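Local coordinates for putative hemin storage protein (Bordetella bronchiseptica, PDB 6AU1) that cleaves deacetylated poly-beta-1,6-N-acetylglucosamine with this glycoside hydrolase domain of PgaB and can thereby disrupt bacterial biofilms, at residues L39-V44 / A86-Y91; L46-D51 / A92-L97; R129-H134 / T168-P173. All coordinates share one frame; numbering follows the deposited sequence.

Contact 1: residues L39-V44 / A86-Y91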
ATOM      1  N   LEU A  39       3.367  12.219  19.063  1.00 28.73           N
ATOM      2  CA  LEU A  39       2.902  10.844  19.034  1.00 27.65           C
ATOM      3  C   LEU A  39       4.071   9.863  19.003  1.00 27.70           C
ATOM      4  O   LEU A  39       3.965   8.738  19.507  1.00 31.06           O
ATOM      5  CB  LEU A  39       1.994  10.639  17.823  1.00 24.23           C
ATOM      6  CG  LEU A  39       0.949   9.538  17.872  1.00 33.61           C
ATOM      7  CD1 LEU A  39      -0.022   9.766  19.021  1.00 35.85           C
ATOM      8  CD2 LEU A  39       0.210   9.482  16.544  1.00 38.40           C
ATOM      9  N   ALA A  40       5.180  10.312  18.420  1.00 26.14           N
ATOM     10  CA  ALA A  40       6.412   9.526  18.322  1.00 27.22           C
ATOM     11  C   ALA A  40       6.199   8.083  17.837  1.00 26.65           C
ATOM     12  O   ALA A  40       6.590   7.135  18.522  1.00 26.19           O
ATOM     13  CB  ALA A  40       7.127   9.516  19.675  1.00 29.03           C
ATOM     14  N   PRO A  41       5.593   7.910  16.655  1.00 23.12           N
ATOM     15  CA  PRO A  41       5.505   6.563  16.082  1.00 20.73           C
ATOM     16  C   PRO A  41       6.880   6.058  15.643  1.00 26.48           C
ATOM     17  O   PRO A  41       7.832   6.839  15.569  1.00 25.55           O
ATOM     18  CB  PRO A  41       4.588   6.760  14.868  1.00 19.50           C
ATOM     19  CG  PRO A  41       4.893   8.172  14.439  1.00 18.94           C
ATOM     20  CD  PRO A  41       5.067   8.932  15.726  1.00 22.16           C
ATOM     21  N   SER A  42       6.995   4.766  15.359  1.00 21.02           N
ATOM     22  CA  SER A  42       8.252   4.235  14.840  1.00 24.53           C
ATOM     23  C   SER A  42       8.485   4.736  13.418  1.00 25.37           C
ATOM     24  O   SER A  42       9.615   5.057  13.045  1.00 22.72           O
ATOM     25  CB  SER A  42       8.266   2.699  14.884  1.00 23.02           C
ATOM     26  OG  SER A  42       7.210   2.147  14.138  1.00 24.62           O
ATOM     27  N   ALA A  43       7.408   4.847  12.640  1.00 19.08           N
ATOM     28  CA  ALA A  43       7.523   5.220  11.236  1.00 17.20           C
ATOM     29  C   ALA A  43       6.281   5.950  10.745  1.00 18.73           C
ATOM     30  O   ALA A  43       5.179   5.693  11.229  1.00 17.00           O
ATOM     31  CB  ALA A  43       7.769   3.978  10.378  1.00 18.40           C
ATOM     32  N   VAL A  44       6.487   6.869   9.803  1.00 15.70           N
ATOM     33  CA  VAL A  44       5.392   7.422   9.010  1.00 14.97           C
ATOM     34  C   VAL A  44       5.445   6.836   7.607  1.00 16.64           C
ATOM     35  O   VAL A  44       6.498   6.843   6.961  1.00 17.82           O
ATOM     36  CB  VAL A  44       5.452   8.962   8.944  1.00 14.83           C
ATOM     37  CG1 VAL A  44       4.468   9.512   7.881  1.00 14.81           C
ATOM     38  CG2 VAL A  44       5.162   9.532  10.320  1.00 16.78           C
ATOM     39  N   ALA A  86      10.636  15.434  13.775  1.00 24.03           N
ATOM     40  CA  ALA A  86       9.801  14.510  14.548  1.00 24.27           C
ATOM     41  C   ALA A  86      10.566  13.254  14.964  1.00 28.75           C
ATOM     42  O   ALA A  86      10.123  12.517  15.845  1.00 31.31           O
ATOM     43  CB  ALA A  86       8.549  14.133  13.754  1.00 22.34           C
ATOM     44  N   GLY A  87      11.705  13.008  14.321  1.00 24.14           N
ATOM     45  CA  GLY A  87      12.549  11.870  14.644  1.00 24.89           C
ATOM     46  C   GLY A  87      11.966  10.500  14.328  1.00 28.94           C
ATOM     47  O   GLY A  87      12.271   9.515  15.004  1.00 28.88           O
ATOM     48  N   VAL A  88      11.131  10.430  13.295  1.00 22.26           N
ATOM     49  CA  VAL A  88      10.534   9.162  12.884  1.00 19.52           C
ATOM     50  C   VAL A  88      11.206   8.637  11.629  1.00 21.45           C
ATOM     51  O   VAL A  88      11.801   9.406  10.876  1.00 23.13           O
ATOM     52  CB  VAL A  88       9.017   9.308  12.591  1.00 20.17           C
ATOM     53  CG1 VAL A  88       8.287   9.827  13.809  1.00 22.89           C
ATOM     54  CG2 VAL A  88       8.784  10.235  11.383  1.00 22.00           C
ATOM     55  N   MET A  89      11.111   7.331  11.404  1.00 20.46           N
ATOM     56  CA  MET A  89      11.483   6.751  10.123  0.58 20.64           C
ATOM     57  C   MET A  89      10.427   7.116   9.082  1.00 18.79           C
ATOM     58  O   MET A  89       9.256   7.289   9.417  1.00 18.89           O
ATOM     59  CB  MET A  89      11.622   5.233  10.235  0.58 21.80           C
ATOM     60  CG  MET A  89      12.720   4.797  11.184  0.58 27.05           C
ATOM     61  SD  MET A  89      14.349   5.237  10.556  0.58 35.70           S
ATOM     62  CE  MET A  89      14.869   3.666   9.873  0.58 48.92           C
ATOM     63  N   VAL A  90      10.834   7.244   7.828  1.00 16.27           N
ATOM     64  CA  VAL A  90       9.864   7.576   6.780  1.00 14.67           C
ATOM     65  C   VAL A  90       9.898   6.540   5.676  1.00 17.24           C
ATOM     66  O   VAL A  90      10.965   6.252   5.132  1.00 18.60           O
ATOM     67  CB  VAL A  90      10.118   8.977   6.175  1.00 14.33           C
ATOM     68  CG1 VAL A  90       9.180   9.212   4.961  1.00 16.74           C
ATOM     69  CG2 VAL A  90       9.920  10.047   7.232  1.00 16.69           C
ATOM     70  N   TYR A  91       8.734   5.974   5.350  1.00 13.82           N
ATOM     71  CA  TYR A  91       8.630   5.062   4.213  1.00 13.85           C
ATOM     72  C   TYR A  91       7.978   5.795   3.058  1.00 17.28           C
ATOM     73  O   TYR A  91       7.002   6.517   3.267  1.00 20.11           O
ATOM     74  CB  TYR A  91       7.771   3.829   4.530  1.00 15.11           C
ATOM     75  CG  TYR A  91       8.332   2.797   5.482  1.00 18.40           C
ATOM     76  CD1 TYR A  91       8.961   3.162   6.660  1.00 22.27           C
ATOM     77  CD2 TYR A  91       8.164   1.439   5.222  1.00 19.08           C
ATOM     78  CE1 TYR A  91       9.441   2.198   7.549  1.00 25.38           C
ATOM     79  CE2 TYR A  91       8.634   0.474   6.099  1.00 21.20           C
ATOM     80  CZ  TYR A  91       9.273   0.861   7.259  1.00 25.21           C
ATOM     81  OH  TYR A  91       9.745  -0.091   8.138  1.00 23.36           O
TER
HETATM   82  O   HOH W   1      10.197   7.786  17.172  1.00 42.96           O
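The phenol ring of Tyr-91 meets Ala-43 across the contact. CB of Ala-43 comes in obliquely, 3.7 Å from CE1 of Tyr-91. The Val-44 carbonyl oxygen also lies obliquely to this ring, near its root. The Tyr-91 ring meets a second ring, that of Tyr-45, with the planes at about 45°.

The backbones pair as parallel strands. N of Met-89 gives a hydrogen bond to O of Ser-42 (3.2 Å). N of Val-44 returns one to O of Met-89 (2.8 Å). The next runs from N of Tyr-91 to O of Val-44 (2.9 Å).

Ala-43 and Met-89 share one face of the sheet and touch through their CB atoms at 4.1 Å. Beyond CG, the Met-89 chain leads away. Val-44 and Val-90 take the other face. There CG2 of Val-44 meets CG2 of Val-88 at 3.8 Å. CG1 of Val-88, anti to its carbonyl carbon, reaches instead to the ring of Pro-41, 3.8 Å from CG. A water gives a hydrogen bond to O of Pro-41 and a weak one to O of Gly-87.

The pair lies at the N-terminal ends of two adjacent parallel strands, 43-47 and 89-94, of the TIM barrel. Ala-40 and Gly-87, both with positive phi, turn the chain out of helices 22-39 and 75-86 just before them. Leu-82 of helix 75-86 covers Val-44, Val-88 and Val-90. Strand 8-12 flanks segment 39-44 with Val-10 and Val-12, and Glu-7 holds the Ser-42 hydroxyl.

Contact 2: residues L46-D51 / A92-L97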
ATOM      1  N   LEU A  46       4.551   7.583   4.125  1.00 13.20           N
ATOM      2  CA  LEU A  46       4.275   8.886   3.537  1.00 12.03           C
ATOM      3  C   LEU A  46       3.936   8.792   2.037  1.00 11.47           C
ATOM      4  O   LEU A  46       4.746   8.338   1.234  1.00 12.39           O
ATOM      5  CB  LEU A  46       5.482   9.811   3.765  1.00 12.34           C
ATOM      6  CG  LEU A  46       5.256  11.264   3.349  1.00 12.19           C
ATOM      7  CD1 LEU A  46       4.181  11.894   4.238  1.00 17.97           C
ATOM      8  CD2 LEU A  46       6.573  12.039   3.469  1.00 17.57           C
ATOM      9  N   GLN A  47       2.729   9.230   1.682  1.00 11.32           N
ATOM     10  CA  GLN A  47       2.257   9.225   0.293  1.00 11.44           C
ATOM     11  C   GLN A  47       3.209   9.974  -0.637  1.00 12.48           C
ATOM     12  O   GLN A  47       3.515  11.142  -0.389  1.00 13.26           O
ATOM     13  CB  GLN A  47       0.873   9.871   0.232  1.00 12.45           C
ATOM     14  CG  GLN A  47       0.079   9.579  -1.043  1.00 12.37           C
ATOM     15  CD  GLN A  47      -1.175  10.435  -1.132  1.00 14.88           C
ATOM     16  OE1 GLN A  47      -1.261  11.491  -0.512  1.00 13.70           O
ATOM     17  NE2 GLN A  47      -2.145   9.992  -1.928  1.00 15.35           N
ATOM     18  N   ALA A  48       3.663   9.323  -1.711  1.00 11.85           N
ATOM     19  CA  ALA A  48       4.580   9.981  -2.643  1.00 12.91           C
ATOM     20  C   ALA A  48       3.890  10.320  -3.966  1.00 13.53           C
ATOM     21  O   ALA A  48       4.489  10.953  -4.846  1.00 12.80           O
ATOM     22  CB  ALA A  48       5.813   9.091  -2.891  1.00 11.83           C
ATOM     23  N   PHE A  49       2.632   9.889  -4.082  1.00 12.34           N
ATOM     24  CA  PHE A  49       1.806  10.073  -5.288  1.00 14.18           C
ATOM     25  C   PHE A  49       0.564  10.903  -4.955  1.00 13.13           C
ATOM     26  O   PHE A  49       0.187  11.015  -3.788  1.00 12.86           O
ATOM     27  CB  PHE A  49       1.394   8.704  -5.858  1.00 13.69           C
ATOM     28  CG  PHE A  49       0.522   7.894  -4.927  1.00 11.87           C
ATOM     29  CD1 PHE A  49       1.080   7.200  -3.858  1.00 12.87           C
ATOM     30  CD2 PHE A  49      -0.854   7.832  -5.122  1.00 13.63           C
ATOM     31  CE1 PHE A  49       0.285   6.442  -2.994  1.00 12.04           C
ATOM     32  CE2 PHE A  49      -1.660   7.091  -4.267  1.00 13.40           C
ATOM     33  CZ  PHE A  49      -1.088   6.390  -3.195  1.00 13.84           C
ATOM     34  N   ALA A  50      -0.072  11.493  -5.967  1.00 12.39           N
ATOM     35  CA  ALA A  50      -1.271  12.285  -5.728  1.00 11.11           C
ATOM     36  C   ALA A  50      -2.523  11.506  -6.126  1.00 12.64           C
ATOM     37  O   ALA A  50      -2.575  10.908  -7.196  1.00 14.99           O
ATOM     38  CB  ALA A  50      -1.203  13.594  -6.488  1.00 12.80           C
ATOM     39  N   ASP A  51      -3.525  11.521  -5.255  1.00 11.66           N
ATOM     40  CA  ASP A  51      -4.809  10.872  -5.543  1.00 14.42           C
ATOM     41  C   ASP A  51      -5.964  11.708  -4.974  1.00 15.52           C
ATOM     42  O   ASP A  51      -6.815  11.181  -4.247  1.00 15.48           O
ATOM     43  CB  ASP A  51      -4.803   9.444  -4.962  1.00 14.06           C
ATOM     44  CG  ASP A  51      -6.022   8.607  -5.377  1.00 26.01           C
ATOM     45  OD1 ASP A  51      -6.683   8.927  -6.380  1.00 19.83           O
ATOM     46  OD2 ASP A  51      -6.313   7.620  -4.673  1.00 28.14           O
ATOM     47  N   ALA A  92       8.491   5.603   1.848  1.00 13.81           N
ATOM     48  CA  ALA A  92       7.820   6.129   0.669  1.00 11.84           C
ATOM     49  C   ALA A  92       6.699   5.183   0.277  1.00 16.26           C
ATOM     50  O   ALA A  92       6.940   4.011   0.020  1.00 15.66           O
ATOM     51  CB  ALA A  92       8.805   6.307  -0.487  1.00 13.55           C
ATOM     52  N   TRP A  93       5.475   5.702   0.258  1.00 14.08           N
ATOM     53  CA  TRP A  93       4.293   4.930  -0.114  1.00 13.73           C
ATOM     54  C   TRP A  93       3.977   5.243  -1.583  1.00 11.82           C
ATOM     55  O   TRP A  93       3.673   6.389  -1.928  1.00 11.54           O
ATOM     56  CB  TRP A  93       3.143   5.290   0.840  1.00 12.07           C
ATOM     57  CG  TRP A  93       1.768   4.873   0.453  1.00 11.30           C
ATOM     58  CD1 TRP A  93       1.397   3.765  -0.270  1.00 14.25           C
ATOM     59  CD2 TRP A  93       0.563   5.573   0.768  1.00 15.65           C
ATOM     60  NE1 TRP A  93       0.028   3.740  -0.411  1.00 16.90           N
ATOM     61  CE2 TRP A  93      -0.505   4.840   0.209  1.00 17.35           C
ATOM     62  CE3 TRP A  93       0.281   6.754   1.474  1.00 14.87           C
ATOM     63  CZ2 TRP A  93      -1.838   5.250   0.325  1.00 18.15           C
ATOM     64  CZ3 TRP A  93      -1.049   7.166   1.580  1.00 13.95           C
ATOM     65  CH2 TRP A  93      -2.089   6.405   1.014  1.00 18.81           C
ATOM     66  N   LEU A  94       4.096   4.240  -2.453  1.00 12.52           N
ATOM     67  CA  LEU A  94       3.960   4.457  -3.896  1.00 13.09           C
ATOM     68  C   LEU A  94       3.164   3.304  -4.507  1.00 11.08           C
ATOM     69  O   LEU A  94       3.234   2.193  -4.006  1.00 13.68           O
ATOM     70  CB  LEU A  94       5.354   4.555  -4.536  1.00 19.04           C
ATOM     71  CG  LEU A  94       5.603   5.286  -5.856  1.00 23.44           C
ATOM     72  CD1 LEU A  94       5.123   6.740  -5.790  1.00 19.10           C
ATOM     73  CD2 LEU A  94       7.086   5.197  -6.233  1.00 19.79           C
ATOM     74  N   PRO A  95       2.426   3.568  -5.592  1.00 11.46           N
ATOM     75  CA  PRO A  95       1.758   2.469  -6.301  1.00 12.53           C
ATOM     76  C   PRO A  95       2.766   1.491  -6.875  1.00 12.89           C
ATOM     77  O   PRO A  95       3.908   1.848  -7.145  1.00 14.31           O
ATOM     78  CB  PRO A  95       1.006   3.178  -7.435  1.00 11.44           C
ATOM     79  CG  PRO A  95       0.880   4.613  -6.988  1.00 13.28           C
ATOM     80  CD  PRO A  95       2.161   4.869  -6.227  1.00 10.17           C
ATOM     81  N   VAL A  96       2.330   0.256  -7.069  1.00 12.45           N
ATOM     82  CA  VAL A  96       3.138  -0.732  -7.746  1.00 13.29           C
ATOM     83  C   VAL A  96       2.881  -0.667  -9.255  1.00 12.44           C
ATOM     84  O   VAL A  96       3.802  -0.836 -10.062  1.00 13.46           O
ATOM     85  CB  VAL A  96       2.827  -2.142  -7.215  1.00 13.82           C
ATOM     86  CG1 VAL A  96       3.713  -3.190  -7.912  1.00 14.72           C
ATOM     87  CG2 VAL A  96       3.024  -2.192  -5.683  1.00 14.92           C
ATOM     88  N   LEU A  97       1.618  -0.448  -9.624  1.00 12.87           N
ATOM     89  CA  LEU A  97       1.171  -0.552 -11.018  1.00 12.65           C
ATOM     90  C   LEU A  97       0.440   0.676 -11.556  1.00 12.62           C
ATOM     91  O   LEU A  97       0.523   0.966 -12.758  1.00 12.03           O
ATOM     92  CB  LEU A  97       0.228  -1.751 -11.186  1.00 10.39           C
ATOM     93  CG  LEU A  97       0.737  -3.124 -10.763  1.00 13.98           C
ATOM     94  CD1 LEU A  97      -0.383  -4.123 -11.032  1.00 16.23           C
ATOM     95  CD2 LEU A  97       2.013  -3.487 -11.520  1.00 13.45           C
TER
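Leu-46 and Gln-47 run parallel to Ala-92 and Trp-93, at the C-terminal ends of two adjacent strands of the TIM barrel. The directions of 46-49 and 92-95 differ by 38°. Two backbone hydrogen bonds join them. N of Trp-93 gives to O of Leu-46 (2.9 Å). N of Ala-48 gives to O of Trp-93 (2.9 Å).

Leu-46 and Ala-92 face the helix layer, where both touch Phe-75 of helix 75-86. CB of Ala-48 meets CD1 of Leu-94 at 3.8 Å.

Gln-47 and Trp-93 lie on the other face. CB of Gln-47 sits 3.4 Å from CE3 of Trp-93, beside the six-membered ring of the indole. The Gln-47 chain is extended, and its NE2 is bonded to Asp-15. The edge of Phe-49 points at the indole face in a T-shaped stack, with planes at 85°. CE1 of Phe-49 is 3.7 Å from CE2 of Trp-93.

The Phe-49 ring is held between two aliphatic groups. CG of Pro-95 makes a CH-pi contact over one face, 4.0 Å from the ring centroid. CG of Gln-47, from the same segment as the phenyl, covers the opposite face toward the rim. His-160 also meets both aromatic rings, and Tyr-335 stacks edge-to-face on Trp-93.

The side chain of Phe-49 takes the crowded position between its backbone N and carbonyl carbon. This, with chi1 63°, sets the ring against Trp-93 and Pro-95. CD1 of Phe-49 ends 3.3 Å from O of Trp-93, which lies at the ring edge, in its plane.

Contact 3: residues R129-H134 / T168-P173; sequences RLSPFH and TEDSSP
Arg-129 and Glu-169 form a two-pronged salt bridge. The guanidinium comes end-on. NH1 of Arg-129 bonds OE2 of Glu-169 (2.9 Å), and NH2 of Arg-129 bonds OE1 of Glu-169 (2.8 Å). Both oxygens lie near the guanidinium plane, but the carboxylate is turned 43° from it. OE2 is met from above the carboxylate plane; OE1 is met on its syn side, but also out of plane. The charges have further partners. Arg-117 makes a salt bridge to OE1 of Glu-169, while NE of Arg-129 is held by O of Ser-126 and its NH1 by O of Val-164.

These two loops follow neighbouring parallel strands, 89-94 and 156-159, on the C-terminal side of the TIM barrel. Active sites of this fold lie on that side. Each loop leads into a helix, with His-134 and Ser-172 at the N-cap positions. A cis peptide joins Glu-169 to Asp-170.

A second set of hydrogen bonds gathers round Asp-170 and Ser-131. OG of Ser-131 is anti to its backbone N, chi1 178°, which carries it out to the carboxylate. It donates to OD2 of Asp-170 (2.6 Å), on the syn side. The same OG accepts from N of Phe-133 (3.3 Å), making an ST turn within a type I beta turn. OD1 of Asp-170 accepts from N of Ser-172 (3.0 Å), an Asx turn, and from OG of Ser-172 as well. Both donors approach one face of the carboxylate. N of Gln-113 is another donor to OD1.

The Phe-133 ring adds contact with Asp-170. CE2 of Phe-133 lies 3.8 Å from CB of Asp-170, and OD2 of Asp-170 sits at the ring edge, 3.4 Å from CD2.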
ATOM      1  N   ARG A 129      -4.165   0.209 -13.723  1.00 12.23           N
ATOM      2  CA  ARG A 129      -2.990  -0.610 -13.410  1.00 11.77           C
ATOM      3  C   ARG A 129      -2.214  -0.927 -14.687  1.00 12.78           C
ATOM      4  O   ARG A 129      -2.757  -1.549 -15.609  1.00 14.82           O
ATOM      5  CB  ARG A 129      -3.384  -1.939 -12.731  1.00 12.71           C
ATOM      6  CG  ARG A 129      -3.771  -1.849 -11.249  1.00 11.67           C
ATOM      7  CD  ARG A 129      -4.525  -3.138 -10.846  1.00 12.13           C
ATOM      8  NE  ARG A 129      -5.744  -3.253 -11.660  1.00 14.24           N
ATOM      9  CZ  ARG A 129      -6.361  -4.395 -11.961  1.00 15.12           C
ATOM     10  NH1 ARG A 129      -5.898  -5.554 -11.506  1.00 16.85           N
ATOM     11  NH2 ARG A 129      -7.449  -4.371 -12.725  1.00 15.68           N
ATOM     12  N   LEU A 130      -0.953  -0.514 -14.743  1.00 12.46           N
ATOM     13  CA  LEU A 130      -0.097  -0.932 -15.847  1.00 13.97           C
ATOM     14  C   LEU A 130       0.150  -2.434 -15.728  1.00 16.46           C
ATOM     15  O   LEU A 130       0.173  -2.982 -14.621  1.00 15.33           O
ATOM     16  CB  LEU A 130       1.228  -0.160 -15.838  1.00 12.83           C
ATOM     17  CG  LEU A 130       1.105   1.325 -16.189  1.00 12.99           C
ATOM     18  CD1 LEU A 130       2.443   2.024 -15.977  1.00 14.28           C
ATOM     19  CD2 LEU A 130       0.642   1.460 -17.636  1.00 15.15           C
ATOM     20  N   SER A 131       0.322  -3.105 -16.864  1.00 16.04           N
ATOM     21  CA  SER A 131       0.654  -4.527 -16.857  1.00 16.12           C
ATOM     22  C   SER A 131       2.126  -4.778 -16.558  1.00 12.61           C
ATOM     23  O   SER A 131       2.993  -4.407 -17.349  1.00 16.51           O
ATOM     24  CB  SER A 131       0.315  -5.168 -18.200  1.00 16.10           C
ATOM     25  OG  SER A 131       0.695  -6.537 -18.189  1.00 16.78           O
ATOM     26  N   PRO A 132       2.425  -5.434 -15.428  1.00 16.90           N
ATOM     27  CA  PRO A 132       3.837  -5.700 -15.134  1.00 18.74           C
ATOM     28  C   PRO A 132       4.410  -6.802 -16.030  1.00 19.69           C
ATOM     29  O   PRO A 132       5.601  -7.091 -15.947  1.00 21.47           O
ATOM     30  CB  PRO A 132       3.813  -6.135 -13.664  1.00 16.22           C
ATOM     31  CG  PRO A 132       2.466  -6.790 -13.515  1.00 15.81           C
ATOM     32  CD  PRO A 132       1.527  -5.988 -14.397  1.00 17.27           C
ATOM     33  N   PHE A 133       3.569  -7.400 -16.874  1.00 15.08           N
ATOM     34  CA  PHE A 133       4.030  -8.370 -17.865  1.00 14.64           C
ATOM     35  C   PHE A 133       4.525  -7.714 -19.162  1.00 18.19           C
ATOM     36  O   PHE A 133       5.185  -8.363 -19.975  1.00 18.61           O
ATOM     37  CB  PHE A 133       2.904  -9.367 -18.185  1.00 15.22           C
ATOM     38  CG  PHE A 133       2.429 -10.139 -16.986  1.00 17.46           C
ATOM     39  CD1 PHE A 133       3.091 -11.294 -16.583  1.00 18.21           C
ATOM     40  CD2 PHE A 133       1.338  -9.706 -16.252  1.00 17.63           C
ATOM     41  CE1 PHE A 133       2.665 -12.013 -15.472  1.00 17.30           C
ATOM     42  CE2 PHE A 133       0.904 -10.415 -15.142  1.00 19.70           C
ATOM     43  CZ  PHE A 133       1.572 -11.568 -14.750  1.00 16.09           C
ATOM     44  N   HIS A 134       4.201  -6.437 -19.360  1.00 17.79           N
ATOM     45  CA  HIS A 134       4.634  -5.716 -20.558  1.00 18.66           C
ATOM     46  C   HIS A 134       5.993  -5.061 -20.308  1.00 18.64           C
ATOM     47  O   HIS A 134       6.154  -4.320 -19.344  1.00 19.30           O
ATOM     48  CB  HIS A 134       3.608  -4.656 -20.956  1.00 18.17           C
ATOM     49  CG  HIS A 134       3.775  -4.157 -22.357  1.00 21.04           C
ATOM     50  ND1 HIS A 134       4.813  -3.333 -22.738  1.00 22.81           N
ATOM     51  CD2 HIS A 134       3.039  -4.376 -23.474  1.00 21.45           C
ATOM     52  CE1 HIS A 134       4.709  -3.065 -24.028  1.00 28.03           C
ATOM     53  NE2 HIS A 134       3.642  -3.688 -24.499  1.00 19.87           N
ATOM     54  N   THR A 168      -9.658 -13.124 -13.511  1.00 16.70           N
ATOM     55  CA  THR A 168      -9.844 -12.927 -14.954  1.00 16.51           C
ATOM     56  C   THR A 168      -8.685 -12.138 -15.563  1.00 14.50           C
ATOM     57  O   THR A 168      -8.719 -11.771 -16.748  1.00 15.60           O
ATOM     58  CB  THR A 168     -11.167 -12.177 -15.271  1.00 16.68           C
ATOM     59  OG1 THR A 168     -11.068 -10.819 -14.812  1.00 16.18           O
ATOM     60  CG2 THR A 168     -12.347 -12.868 -14.598  1.00 20.49           C
ATOM     61  N   GLU A 169      -7.666 -11.869 -14.739  1.00 13.91           N
ATOM     62  CA  GLU A 169      -6.540 -11.010 -15.108  1.00 13.75           C
ATOM     63  C   GLU A 169      -5.217 -11.729 -14.849  1.00 17.51           C
ATOM     64  O   GLU A 169      -5.193 -12.689 -14.085  1.00 17.17           O
ATOM     65  CB  GLU A 169      -6.573  -9.716 -14.280  1.00 12.25           C
ATOM     66  CG  GLU A 169      -7.816  -8.860 -14.489  1.00 13.90           C
ATOM     67  CD  GLU A 169      -7.929  -7.743 -13.454  1.00 18.03           C
ATOM     68  OE1 GLU A 169      -8.542  -6.703 -13.775  1.00 17.49           O
ATOM     69  OE2 GLU A 169      -7.402  -7.899 -12.331  1.00 15.65           O
ATOM     70  N   ASP A 170      -4.104 -11.303 -15.445  1.00 14.58           N
ATOM     71  CA  ASP A 170      -3.978 -10.345 -16.536  1.00 14.20           C
ATOM     72  C   ASP A 170      -4.156 -11.125 -17.848  1.00 16.36           C
ATOM     73  O   ASP A 170      -3.486 -12.136 -18.052  1.00 17.03           O
ATOM     74  CB  ASP A 170      -2.593  -9.680 -16.425  1.00 15.75           C
ATOM     75  CG  ASP A 170      -2.353  -8.594 -17.444  1.00 19.69           C
ATOM     76  OD1 ASP A 170      -3.100  -8.485 -18.436  1.00 19.54           O
ATOM     77  OD2 ASP A 170      -1.376  -7.848 -17.234  1.00 20.15           O
ATOM     78  N   SER A 171      -5.067 -10.679 -18.715  1.00 16.28           N
ATOM     79  CA  SER A 171      -5.373 -11.403 -19.956  1.00 17.87           C
ATOM     80  C   SER A 171      -4.679 -10.818 -21.192  1.00 19.24           C
ATOM     81  O   SER A 171      -4.934 -11.242 -22.328  1.00 17.97           O
ATOM     82  CB  SER A 171      -6.890 -11.432 -20.186  1.00 19.28           C
ATOM     83  OG  SER A 171      -7.392 -10.114 -20.356  1.00 17.37           O
ATOM     84  N   SER A 172      -3.789  -9.859 -20.974  1.00 16.92           N
ATOM     85  CA  SER A 172      -3.088  -9.206 -22.080  1.00 18.30           C
ATOM     86  C   SER A 172      -2.134 -10.199 -22.748  1.00 19.70           C
ATOM     87  O   SER A 172      -1.737 -11.189 -22.128  1.00 18.62           O
ATOM     88  CB  SER A 172      -2.337  -7.967 -21.577  1.00 23.90           C
ATOM     89  OG  SER A 172      -1.252  -8.327 -20.741  1.00 20.25           O
ATOM     90  N   PRO A 173      -1.786  -9.963 -24.024  1.00 18.40           N
ATOM     91  CA  PRO A 173      -0.957 -10.929 -24.762  1.00 21.92           C
ATOM     92  C   PRO A 173       0.383 -11.219 -24.078  1.00 20.64           C
ATOM     93  O   PRO A 173       0.841 -12.365 -24.067  1.00 22.58           O
ATOM     94  CB  PRO A 173      -0.740 -10.238 -26.117  1.00 24.51           C
ATOM     95  CG  PRO A 173      -1.951  -9.377 -26.286  1.00 23.60           C
ATOM     96  CD  PRO A 173      -2.289  -8.884 -24.897  1.00 21.30           C
TER

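In the fold
Contacts 1 and 2 are successive parts of one parallel pairing, strand 43-47 with strand 89-94, in the TIM barrel. Their centres are about 17 Å apart. They join where N of Leu-46 probably bonds O of Tyr-91 (2.8 Å). Along the chain their segments alternate. Contact 3 comes later and lies in loops beyond the strand ends. Its centre is about 20 Å from that of contact 2 and about 36 Å from that of contact 1. It still touches contact 2, through a probable hydrogen bond from N of Leu-130 to O of Leu-97 (2.9 Å). The series thus runs from the barrel's N-terminal end to the loops of its C-terminal side, where glycoside hydrolases of this fold bind substrate.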